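Local structure of attaching and effacing protein, pathogenesis factor (Escherichia coli, 4E9L) at residues V214-K219 / G254-T259; A225-S230 / W248-D253; L375-R380 / L391-A396. The protein is an adhesin of the intimin/invasin family, likely to mediate bacterial attachment to host surfaces, this piece being part of its rod of immunoglobulin-like domains. All coordinates share one frame; numbering follows the deposited sequence. Where two conformers were deposited one is given.

Contact 1 of 3, residues V214-K219 / G254-T259; sequences VTLVAK and GSYVAT
L216 and Y256 pair at the middle of two antiparallel strands, 214-217 and 255-259, the inner pair of one four-stranded sheet in a bacterial immunoglobulin-like domain. Their backbones bond in both directions: L216 N gives its hydrogen to Y256 O at 2.8 Å, and Y256 N returns one to L216 O. V214 and A258 form the second hydrogen-bonded pair, where the bond from V214 N to A258 O is almost perfectly straight, 179° at the hydrogen. Between these pairs T215 sits against V257, and beyond L216 and Y256 V217 sits against S255, both in non-hydrogen-bonded positions, where alpha carbons come to about 4.6 Å and CA-H groups lean on carbonyl oxygens, closest at 3.2 Å from V257 CA to V214 O.

The two faces differ in character. T215 and V257 lie side by side on the more exposed face, OG1 of T215 against CG1 of V257 at 3.7 Å. V214, L216, Y256 and A258 turn to the buried face, where W248 covers Y256 and A258, and L231 of the opposing sheet reaches L216 and Y256.

CG of Y256 is anti to the carbonyl carbon (chi1 -56°), and the ring presents an edge to L216 O. Its hydroxyl is held beyond the pair, by hydrogen bonds with I226 O and L229 N. Past the paired residues, G254, with a positive phi of 65°, accepts a hydrogen bond from A218 N, and the methyl CB of A218 lies 4.0 Å from CE2 of the Y256 ring.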
loop_
_atom_site.group_PDB
_atom_site.type_symbol
_atom_site.label_atom_id
_atom_site.label_comp_id
_atom_site.label_asym_id
_atom_site.label_seq_id
_atom_site.Cartn_x
_atom_site.Cartn_y
_atom_site.Cartn_z
ATOM N N VAL A 214 -1.460 -3.148 0.379
ATOM C CA VAL A 214 -2.300 -2.137 -0.271
ATOM C C VAL A 214 -1.758 -0.801 0.219
ATOM O O VAL A 214 -1.579 -0.644 1.428
ATOM C CB VAL A 214 -3.789 -2.293 0.120
ATOM C CG1 VAL A 214 -4.657 -1.247 -0.590
ATOM C CG2 VAL A 214 -4.280 -3.679 -0.194
ATOM N N THR A 215 -1.510 0.155 -0.690
ATOM C CA THR A 215 -1.059 1.501 -0.297
ATOM C C THR A 215 -2.117 2.530 -0.761
ATOM O O THR A 215 -2.550 2.501 -1.925
ATOM C CB THR A 215 0.334 1.837 -0.916
ATOM O OG1 THR A 215 1.309 0.880 -0.506
ATOM C CG2 THR A 215 0.845 3.215 -0.499
ATOM N N LEU A 216 -2.523 3.428 0.147
ATOM C CA LEU A 216 -3.408 4.543 -0.174
ATOM C C LEU A 216 -2.581 5.836 -0.038
ATOM O O LEU A 216 -1.909 6.026 0.971
ATOM C CB LEU A 216 -4.622 4.620 0.783
ATOM C CG LEU A 216 -5.490 5.912 0.647
ATOM C CD1 LEU A 216 -6.322 5.912 -0.676
ATOM C CD2 LEU A 216 -6.429 6.065 1.836
ATOM N N VAL A 217 -2.641 6.722 -1.033
ATOM C CA VAL A 217 -2.025 8.037 -0.904
ATOM C C VAL A 217 -3.258 8.973 -0.922
ATOM O O VAL A 217 -3.985 9.038 -1.914
ATOM C CB VAL A 217 -0.920 8.359 -1.953
ATOM C CG1 VAL A 217 -0.439 9.794 -1.788
ATOM C CG2 VAL A 217 0.271 7.414 -1.783
ATOM N N ALA A 218 -3.571 9.545 0.225
ATOM C CA ALA A 218 -4.785 10.347 0.370
ATOM C C ALA A 218 -4.447 11.810 0.197
ATOM O O ALA A 218 -3.508 12.312 0.828
ATOM C CB ALA A 218 -5.402 10.117 1.744
ATOM N N LYS A 219 -5.214 12.488 -0.641
ATOM C CA LYS A 219 -4.976 13.907 -0.920
ATOM C C LYS A 219 -6.273 14.698 -1.049
ATOM O O LYS A 219 -7.305 14.131 -1.419
ATOM C CB LYS A 219 -4.220 14.036 -2.260
ATOM C CG LYS A 219 -2.764 13.612 -2.228
ATOM C CD LYS A 219 -2.243 13.563 -3.658
ATOM C CE LYS A 219 -0.752 13.766 -3.781
ATOM N NZ LYS A 219 0.038 12.809 -2.977
ATOM N N GLY A 254 0.509 11.535 4.259
ATOM C CA GLY A 254 -0.761 11.023 3.743
ATOM C C GLY A 254 -0.713 9.663 3.074
ATOM O O GLY A 254 -1.569 9.346 2.247
ATOM N N SER A 255 0.287 8.853 3.429
ATOM C CA SER A 255 0.453 7.501 2.912
ATOM C C SER A 255 -0.048 6.530 3.982
ATOM O O SER A 255 0.278 6.696 5.153
ATOM C CB SER A 255 1.926 7.242 2.601
ATOM O OG SER A 255 2.090 5.918 2.127
ATOM N N TYR A 256 -0.848 5.527 3.598
ATOM C CA TYR A 256 -1.376 4.531 4.559
ATOM C C TYR A 256 -1.216 3.167 3.943
ATOM O O TYR A 256 -1.415 3.018 2.738
ATOM C CB TYR A 256 -2.878 4.755 4.858
ATOM C CG TYR A 256 -3.197 6.139 5.365
ATOM C CD1 TYR A 256 -3.437 6.366 6.715
ATOM C CD2 TYR A 256 -3.284 7.223 4.490
ATOM C CE1 TYR A 256 -3.755 7.638 7.185
ATOM C CE2 TYR A 256 -3.590 8.502 4.951
ATOM C CZ TYR A 256 -3.821 8.703 6.301
ATOM O OH TYR A 256 -4.104 9.951 6.775
ATOM N N VAL A 257 -0.873 2.164 4.746
ATOM C CA VAL A 257 -0.729 0.808 4.192
ATOM C C VAL A 257 -1.571 -0.199 4.954
ATOM O O VAL A 257 -1.810 -0.023 6.150
ATOM C CB VAL A 257 0.749 0.330 4.077
ATOM C CG1 VAL A 257 1.572 1.258 3.160
ATOM C CG2 VAL A 257 1.400 0.186 5.466
ATOM N N ALA A 258 -1.983 -1.287 4.281
ATOM C CA ALA A 258 -2.738 -2.364 4.938
ATOM C C ALA A 258 -2.386 -3.656 4.257
ATOM O O ALA A 258 -1.890 -3.648 3.123
ATOM C CB ALA A 258 -4.252 -2.106 4.839
ATOM N N THR A 259 -2.645 -4.771 4.942
ATOM C CA THR A 259 -2.463 -6.118 4.405
ATOM C C THR A 259 -3.783 -6.660 3.882
ATOM O O THR A 259 -4.766 -6.741 4.617
ATOM C CB THR A 259 -1.864 -7.070 5.443
ATOM O OG1 THR A 259 -0.660 -6.494 5.937
ATOM C CG2 THR A 259 -1.577 -8.475 4.846
#

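Contact 2 of 3, residues A225-S230 / W248-D253; sequences AISGLS and WTEKGD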
loop_
_atom_site.group_PDB
_atom_site.type_symbol
_atom_site.label_atom_id
_atom_site.label_comp_id
_atom_site.label_asym_id
_atom_site.label_seq_id
_atom_site.Cartn_x
_atom_site.Cartn_y
_atom_site.Cartn_z
ATOM N N ALA A 225 -1.322 16.294 1.040
ATOM C CA ALA A 225 -1.392 15.003 1.724
ATOM C C ALA A 225 -2.296 15.147 2.967
ATOM O O ALA A 225 -2.251 16.175 3.656
ATOM C CB ALA A 225 0.009 14.575 2.138
ATOM N N ILE A 226 -3.186 14.175 3.193
ATOM C CA ILE A 226 -4.105 14.213 4.325
ATOM C C ILE A 226 -3.669 13.192 5.384
ATOM O O ILE A 226 -3.693 11.979 5.123
ATOM C CB ILE A 226 -5.573 13.999 3.900
ATOM C CG1 ILE A 226 -6.019 15.051 2.853
ATOM C CG2 ILE A 226 -6.485 14.034 5.144
ATOM C CD1 ILE A 226 -7.337 14.736 2.231
ATOM N N SER A 227 -3.322 13.699 6.580
ATOM C CA SER A 227 -2.869 12.906 7.733
ATOM C C SER A 227 -3.969 12.596 8.738
ATOM O O SER A 227 -5.015 13.238 8.730
ATOM C CB SER A 227 -1.701 13.598 8.434
ATOM O OG SER A 227 -0.526 13.529 7.642
ATOM N N GLY A 228 -3.714 11.587 9.571
ATOM C CA GLY A 228 -4.565 11.156 10.670
ATOM C C GLY A 228 -5.905 10.571 10.301
ATOM O O GLY A 228 -6.796 10.555 11.147
ATOM N N LEU A 229 -6.074 10.075 9.057
ATOM C CA LEU A 229 -7.351 9.485 8.647
ATOM C C LEU A 229 -7.638 8.147 9.310
ATOM O O LEU A 229 -6.715 7.367 9.527
ATOM C CB LEU A 229 -7.418 9.308 7.121
ATOM C CG LEU A 229 -7.482 10.603 6.292
ATOM C CD1 LEU A 229 -7.410 10.303 4.832
ATOM C CD2 LEU A 229 -8.746 11.393 6.566
ATOM N N SER A 230 -8.928 7.871 9.584
ATOM C CA SER A 230 -9.398 6.578 10.084
ATOM C C SER A 230 -10.051 5.908 8.883
ATOM O O SER A 230 -10.973 6.468 8.279
ATOM C CB SER A 230 -10.387 6.754 11.235
ATOM O OG SER A 230 -9.640 7.061 12.401
ATOM N N TRP A 248 -5.159 -0.236 9.132
ATOM C CA TRP A 248 -4.267 0.611 8.333
ATOM C C TRP A 248 -3.147 1.199 9.198
ATOM O O TRP A 248 -3.348 1.458 10.390
ATOM C CB TRP A 248 -5.054 1.732 7.639
ATOM C CG TRP A 248 -5.970 1.190 6.579
ATOM C CD1 TRP A 248 -7.191 0.606 6.771
ATOM C CD2 TRP A 248 -5.717 1.145 5.165
ATOM N NE1 TRP A 248 -7.711 0.189 5.567
ATOM C CE2 TRP A 248 -6.835 0.527 4.559
ATOM C CE3 TRP A 248 -4.636 1.533 4.356
ATOM C CZ2 TRP A 248 -6.903 0.285 3.181
ATOM C CZ3 TRP A 248 -4.696 1.297 2.988
ATOM C CH2 TRP A 248 -5.829 0.696 2.408
ATOM N N THR A 249 -1.972 1.355 8.602
ATOM C CA THR A 249 -0.814 1.980 9.254
ATOM C C THR A 249 -0.460 3.231 8.485
ATOM O O THR A 249 -0.098 3.146 7.305
ATOM C CB THR A 249 0.399 1.042 9.325
ATOM O OG1 THR A 249 0.013 -0.171 9.971
ATOM C CG2 THR A 249 1.579 1.694 10.105
ATOM N N GLU A 250 -0.489 4.380 9.171
ATOM C CA GLU A 250 -0.094 5.644 8.571
ATOM C C GLU A 250 1.422 5.703 8.509
ATOM O O GLU A 250 2.090 5.383 9.500
ATOM C CB GLU A 250 -0.675 6.827 9.359
ATOM C CG GLU A 250 -0.475 8.131 8.602
ATOM C CD GLU A 250 -1.192 9.340 9.150
ATOM O OE1 GLU A 250 -1.959 9.205 10.129
ATOM O OE2 GLU A 250 -0.990 10.430 8.578
ATOM N N LYS A 251 1.965 6.026 7.326
ATOM C CA LYS A 251 3.416 6.052 7.090
ATOM C C LYS A 251 3.944 7.468 6.870
ATOM O O LYS A 251 5.073 7.642 6.425
ATOM C CB LYS A 251 3.803 5.146 5.906
ATOM C CG LYS A 251 3.519 3.658 6.092
ATOM C CD LYS A 251 4.441 3.045 7.166
ATOM C CE LYS A 251 4.262 1.562 7.306
ATOM N NZ LYS A 251 5.019 1.025 8.471
ATOM N N GLY A 252 3.129 8.469 7.157
ATOM C CA GLY A 252 3.536 9.856 6.976
ATOM C C GLY A 252 3.251 10.387 5.590
ATOM O O GLY A 252 3.190 9.621 4.618
ATOM N N ASP A 253 3.069 11.717 5.498
ATOM C CA ASP A 253 2.775 12.424 4.242
ATOM C C ASP A 253 1.560 11.843 3.493
ATOM O O ASP A 253 1.593 11.667 2.264
ATOM C CB ASP A 253 4.034 12.555 3.340
ATOM C CG ASP A 253 5.192 13.359 3.929
ATOM O OD1 ASP A 253 4.938 14.230 4.806
ATOM O OD2 ASP A 253 6.343 13.148 3.488
#
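E250 reaches from strand 249-252 to the loop 225-230 and grips it at G228, an example of a single carboxylate fastening a loop to the edge strand of an immunoglobulin-like sheet.

The polar interactions gather on that carboxylate. G228 N points between its two oxygens and makes a bifurcated hydrogen bond, 3.0 Å to E250 OE1 and 3.1 Å to E250 OE2. The second branch is the straighter, 161° at the hydrogen against 137°. Both oxygens are met on their syn sides, with the donor a little over 20° out of the carboxylate plane. E250 OE2 has a further partner in the hydroxyl of S227, whose OG donates a weak bond over 3.3 Å. The reach depends on an extended side chain: CG of E250 is anti to the backbone N (chi1 -170°), and the chain stays extended beyond it.

The remaining contacts set carbon against oxygen. CA and CB of S227 each come to 3.2 Å from E250 OE2, so the S227 part of the loop lies close against that oxygen. At the other end of the contact, CB of A225 rests against the backbone of D253, 3.3 Å from its carbonyl O.

Nearby residues also hold the loop. Y256, whose side chain touches E250 from the neighbouring strand, lies against the same loop, while the side chains of I226 and L229 both pack on L192.

Because both oxygens act as acceptors, toward one amide N-H and one hydroxyl, the carboxylate is probably ionised, and its hold on the loop is one of hydrogen bonds from neutral donors near the protein surface, with no cation among the partners of this contact.

Contact 3 of 3, residues L375-R380 / L391-A396; sequences LSVMPR and LVLNVA
V377 and L391 face each other at one end of a short antiparallel pairing, strand 375-378 against strand 391-395, within a sheet of another immunoglobulin-like domain of the invasin family. Their beta carbons are 4.2 Å apart, and each leans over the other's backbone carbonyl, V377 CB towards L391 O and L391 CB towards V377 O.

The next hydrogen-bonded pair, L375 with L393, brings two leucines together on the same face. CD1 of L393 is the shared projection: it approaches CD2 of L375 and CG2 of V377, both at 4.4 Å, and so faces the shallow groove where these two side chains meet. L393 sends its CG anti to the carbonyl carbon (chi1 -55°), whereas in L375 CG is anti to the backbone N (chi1 179°), and the two CG atoms leave their backbones in different directions. V395 continues this row beyond L393, with its CG2 brought against CB of L375.

Neighbouring parts of the domain cover this relief. F338, on the adjacent strand of the same sheet, touches both L375 and V377; from the other sheet A303 lies on L391 and L393, and A342 in a loop meets L375 and V395. On the other face S376 and V392 make a non-hydrogen-bonded pair.

Four backbone hydrogen bonds fix the register beneath the side chains. The straightest joins L393 N to L375 O, 2.8 Å long with 176° at the hydrogen.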
loop_
_atom_site.group_PDB
_atom_site.type_symbol
_atom_site.label_atom_id
_atom_site.label_comp_id
_atom_site.label_asym_id
_atom_site.label_seq_id
_atom_site.Cartn_x
_atom_site.Cartn_y
_atom_site.Cartn_z
ATOM N N LEU A 375 10.348 -48.996 -10.466
ATOM C CA LEU A 375 10.745 -47.620 -10.681
ATOM C C LEU A 375 9.817 -46.700 -9.895
ATOM O O LEU A 375 8.606 -46.716 -10.132
ATOM C CB LEU A 375 10.710 -47.216 -12.179
ATOM C CG LEU A 375 11.107 -45.754 -12.508
ATOM C CD1 LEU A 375 12.611 -45.502 -12.241
ATOM C CD2 LEU A 375 10.854 -45.429 -13.984
ATOM N N SER A 376 10.400 -45.878 -8.999
ATOM C CA SER A 376 9.665 -44.893 -8.219
ATOM C C SER A 376 9.861 -43.539 -8.921
ATOM O O SER A 376 11.003 -43.136 -9.176
ATOM C CB SER A 376 10.164 -44.887 -6.775
ATOM O OG SER A 376 9.941 -43.657 -6.110
ATOM N N VAL A 377 8.755 -42.881 -9.299
ATOM C CA VAL A 377 8.801 -41.611 -10.017
ATOM C C VAL A 377 8.230 -40.485 -9.135
ATOM O O VAL A 377 7.032 -40.491 -8.824
ATOM C CB VAL A 377 8.074 -41.717 -11.400
ATOM C CG1 VAL A 377 8.128 -40.402 -12.159
ATOM C CG2 VAL A 377 8.649 -42.833 -12.258
ATOM N N MET A 378 9.081 -39.522 -8.758
ATOM C CA MET A 378 8.642 -38.421 -7.913
ATOM C C MET A 378 8.632 -37.114 -8.692
ATOM O O MET A 378 9.702 -36.578 -9.020
ATOM C CB MET A 378 9.461 -38.325 -6.602
ATOM C CG MET A 378 9.070 -37.131 -5.697
ATOM S SD MET A 378 7.301 -36.996 -5.238
ATOM C CE MET A 378 7.151 -38.406 -4.077
ATOM N N PRO A 379 7.425 -36.605 -9.039
ATOM C CA PRO A 379 7.356 -35.322 -9.746
ATOM C C PRO A 379 7.849 -34.202 -8.822
ATOM O O PRO A 379 7.743 -34.294 -7.581
ATOM C CB PRO A 379 5.871 -35.168 -10.073
ATOM C CG PRO A 379 5.175 -35.928 -9.012
ATOM C CD PRO A 379 6.070 -37.107 -8.721
ATOM N N ARG A 380 8.396 -33.164 -9.439
ATOM C CA ARG A 380 8.953 -32.017 -8.740
ATOM C C ARG A 380 8.391 -30.731 -9.313
ATOM O O ARG A 380 8.291 -30.580 -10.542
ATOM C CB ARG A 380 10.498 -32.020 -8.880
ATOM C CG ARG A 380 11.199 -33.044 -8.007
ATOM C CD ARG A 380 11.423 -32.430 -6.642
ATOM N NE ARG A 380 11.941 -33.391 -5.676
ATOM C CZ ARG A 380 13.212 -33.458 -5.302
ATOM N NH1 ARG A 380 14.108 -32.625 -5.818
ATOM N NH2 ARG A 380 13.599 -34.364 -4.411
ATOM N N LEU A 391 4.831 -42.282 -8.025
ATOM C CA LEU A 391 4.192 -43.179 -8.950
ATOM C C LEU A 391 5.141 -44.395 -8.980
ATOM O O LEU A 391 6.364 -44.229 -9.054
ATOM C CB LEU A 391 4.086 -42.513 -10.334
ATOM C CG LEU A 391 3.835 -43.428 -11.541
ATOM C CD1 LEU A 391 2.506 -44.136 -11.453
ATOM C CD2 LEU A 391 3.921 -42.646 -12.819
ATOM N N VAL A 392 4.589 -45.589 -8.853
ATOM C CA VAL A 392 5.408 -46.807 -8.841
ATOM C C VAL A 392 5.128 -47.604 -10.106
ATOM O O VAL A 392 3.990 -47.971 -10.371
ATOM C CB VAL A 392 5.196 -47.645 -7.557
ATOM C CG1 VAL A 392 5.978 -48.968 -7.618
ATOM C CG2 VAL A 392 5.552 -46.838 -6.295
ATOM N N LEU A 393 6.161 -47.850 -10.892
ATOM C CA LEU A 393 6.046 -48.655 -12.098
ATOM C C LEU A 393 6.875 -49.941 -11.941
ATOM O O LEU A 393 7.854 -49.961 -11.189
ATOM C CB LEU A 393 6.525 -47.870 -13.349
ATOM C CG LEU A 393 5.878 -46.503 -13.633
ATOM C CD1 LEU A 393 6.560 -45.802 -14.822
ATOM C CD2 LEU A 393 4.373 -46.623 -13.888
ATOM N N ASN A 394 6.472 -51.010 -12.634
ATOM C CA ASN A 394 7.241 -52.259 -12.650
ATOM C C ASN A 394 7.741 -52.438 -14.076
ATOM O O ASN A 394 6.984 -52.836 -14.959
ATOM C CB ASN A 394 6.382 -53.427 -12.155
ATOM C CG ASN A 394 6.172 -53.341 -10.658
ATOM O OD1 ASN A 394 7.087 -53.565 -9.859
ATOM N ND2 ASN A 394 4.998 -52.912 -10.244
ATOM N N VAL A 395 9.000 -52.057 -14.327
ATOM C CA VAL A 395 9.559 -52.086 -15.683
ATOM C C VAL A 395 9.902 -53.517 -16.094
ATOM O O VAL A 395 10.659 -54.182 -15.392
ATOM C CB VAL A 395 10.743 -51.091 -15.857
ATOM C CG1 VAL A 395 11.164 -50.976 -17.326
ATOM C CG2 VAL A 395 10.376 -49.709 -15.308
ATOM N N ALA A 396 9.337 -53.972 -17.231
ATOM C CA ALA A 396 9.508 -55.317 -17.784
ATOM C C ALA A 396 10.810 -55.409 -18.586
ATOM O O ALA A 396 11.136 -54.482 -19.313
ATOM C CB ALA A 396 8.310 -55.657 -18.665
#

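How the contacts relate
Contacts 1 and 2 belong to one domain and lie about 7 Å apart, centre to centre, whereas contact 3 sits in a later domain, its centre about 52 Å from that of contact 1 and about 58 Å from that of contact 2. Along the chain, contact 2 is nested inside the loop that contact 1 closes, and contact 3 follows both. The first two share a sheet: strands 255-261 and 244-252 are neighbours in it, joined where T249 N meets V257 O, and the Y256 side chain of contact 1 reaches the loop of contact 2. No atoms of contact 3 come within about 28 Å of the others, consistent with separately folded domains strung into an elongated adhesin.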